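Local coordinates for DyP-type peroxidase (Pleurotus ostreatus PC15, PDB 6FSK), which probably uses a heme b cofactor to oxidise dyes and other substrates with hydrogen peroxide, with manganese(II) probably among them, at residues L82-K86 / L87-D91. The protein carries 1 engineered substitution. Numbering follows the deposited sequence.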
loop_
_atom_site.group_PDB
_atom_site.type_symbol
_atom_site.label_atom_id
_atom_site.label_comp_id
_atom_site.label_asym_id
_atom_site.label_seq_id
_atom_site.Cartn_x
_atom_site.Cartn_y
_atom_site.Cartn_z
ATOM N N LEU A 82 -16.669 -6.315 10.594
ATOM C CA LEU A 82 -18.136 -6.336 10.536
ATOM C C LEU A 82 -18.621 -7.586 9.848
ATOM O O LEU A 82 -19.698 -8.158 10.174
ATOM C CB LEU A 82 -18.641 -5.101 9.803
ATOM C CG LEU A 82 -18.403 -3.793 10.552
ATOM C CD1 LEU A 82 -18.451 -2.614 9.613
ATOM C CD2 LEU A 82 -19.368 -3.603 11.710
ATOM N N GLY A 83 -17.974 -8.016 8.808
ATOM C CA GLY A 83 -18.386 -9.209 8.133
ATOM C C GLY A 83 -18.208 -10.491 8.941
ATOM O O GLY A 83 -19.069 -11.394 8.923
ATOM N N LEU A 84 -17.091 -10.576 9.641
ATOM C CA LEU A 84 -16.890 -11.669 10.593
ATOM C C LEU A 84 -18.002 -11.719 11.600
ATOM O O LEU A 84 -18.581 -12.800 11.814
ATOM C CB LEU A 84 -15.503 -11.610 11.277
ATOM C CG LEU A 84 -14.313 -11.778 10.268
ATOM C CD1 LEU A 84 -13.067 -11.670 11.163
ATOM C CD2 LEU A 84 -14.340 -13.012 9.458
ATOM N N GLN A 85 -18.305 -10.581 12.197
ATOM C CA GLN A 85 -19.432 -10.515 13.152
ATOM C C GLN A 85 -20.750 -10.984 12.503
ATOM O O GLN A 85 -21.542 -11.787 13.108
ATOM C CB GLN A 85 -19.590 -9.132 13.668
ATOM C CG GLN A 85 -18.416 -8.598 14.533
ATOM C CD GLN A 85 -18.476 -8.971 16.016
ATOM O OE1 GLN A 85 -17.810 -9.917 16.490
ATOM N NE2 GLN A 85 -19.267 -8.215 16.758
ATOM N N LYS A 86 -21.036 -10.537 11.291
ATOM C CA LYS A 86 -22.310 -10.912 10.653
ATOM C C LYS A 86 -22.346 -12.412 10.481
ATOM O O LYS A 86 -23.408 -13.039 10.625
ATOM C CB LYS A 86 -22.428 -10.232 9.277
ATOM C CG LYS A 86 -23.612 -10.643 8.435
ATOM C CD LYS A 86 -24.906 -10.089 9.044
ATOM C CE LYS A 86 -26.090 -10.501 8.172
ATOM N NZ LYS A 86 -27.296 -9.866 8.790
ATOM N N LEU A 87 -21.225 -13.048 10.201
ATOM C CA LEU A 87 -21.151 -14.458 9.944
ATOM C C LEU A 87 -21.106 -15.314 11.282
ATOM O O LEU A 87 -21.025 -16.505 11.182
ATOM C CB LEU A 87 -19.927 -14.797 9.061
ATOM C CG LEU A 87 -19.936 -14.271 7.618
ATOM C CD1 LEU A 87 -18.616 -14.446 6.899
ATOM C CD2 LEU A 87 -21.016 -14.944 6.800
ATOM N N GLY A 88 -21.068 -14.687 12.416
ATOM C CA GLY A 88 -20.931 -15.366 13.711
ATOM C C GLY A 88 -19.547 -15.890 14.005
ATOM O O GLY A 88 -19.386 -16.772 14.821
ATOM N N ILE A 89 -18.522 -15.323 13.364
ATOM C CA ILE A 89 -17.143 -15.693 13.636
ATOM C C ILE A 89 -16.639 -14.625 14.569
ATOM O O ILE A 89 -16.301 -13.493 14.161
ATOM C CB ILE A 89 -16.342 -15.772 12.330
ATOM C CG1 ILE A 89 -16.914 -16.822 11.402
ATOM C CG2 ILE A 89 -14.866 -16.085 12.600
ATOM C CD1 ILE A 89 -16.522 -16.695 9.922
ATOM N N THR A 90 -16.591 -14.928 15.846
ATOM C CA THR A 90 -16.398 -13.889 16.858
ATOM C C THR A 90 -15.047 -13.916 17.570
ATOM O O THR A 90 -14.842 -13.093 18.437
ATOM C CB THR A 90 -17.516 -13.981 17.935
ATOM O OG1 THR A 90 -17.444 -15.270 18.542
ATOM C CG2 THR A 90 -18.864 -13.845 17.281
ATOM N N ASP A 91 -14.120 -14.772 17.129
ATOM C CA ASP A 91 -12.789 -14.823 17.719
ATOM C C ASP A 91 -12.082 -13.493 17.539
ATOM O O ASP A 91 -12.080 -12.938 16.423
ATOM C CB ASP A 91 -11.960 -15.860 17.035
ATOM C CG ASP A 91 -12.638 -17.184 16.917
ATOM O OD1 ASP A 91 -12.692 -17.875 17.941
ATOM O OD2 ASP A 91 -13.207 -17.460 15.827
HETATM O O HOH W 1 -15.666 -10.660 14.623
HETATM O O HOH W 2 -14.989 -10.711 16.968
#
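Leu84 O at the C-terminal end of helix 81-86 takes two N-H groups from the residues that follow. Ile89 N lies 3.0 Å from Leu84 O, tilted from the carbonyl plane. Leu87 N adds a weak, strongly bent bond to the same oxygen, while the straighter bond of Leu87 N runs to Gly83 O, also at 3.0 Å. This is a Schellman motif: Gly88 leaves the helix with phi 75°, and the chain turns back over the last helical turn. Gly88 N closes the turn on Gln85 O with a nearly straight N-H, although it sits well above the carbonyl plane.

On the buried side, Leu84 CD2 and Ile89 CD1 meet at 4.3 Å, an apolar contact across the turn. Leu87 has CG anti to its carbonyl carbon (chi1 -66°), which lays the branch over the preceding turn with Leu87 CG 3.3 Å from Gly83 O. Leu84 and Leu87 also touch Phe79 of strand 74-80, and Leu87 reaches Phe34 of helix 31-41. The cap closes helix 81-86 within the N-terminal ferredoxin-like half of the DyP fold, away from the heme, and through Leu84 and Ile89 it also meets Phe482 near the C-terminus.

The outer side is polar and hydrated. The Gln85 chain bends at chi2 (-85°), bringing its amide oxygen beside the loop. Two waters join this amide to the loop backbone. One lies within hydrogen-bonding distance of Gln85 OE1 and Ile89 O; the other bridges Gln85 OE1 and, weakly, Thr90 O. The Gln85 and Thr90 side chains cross at about a right angle, with Gln85 OE1 4.1 Å from Thr90 CG2.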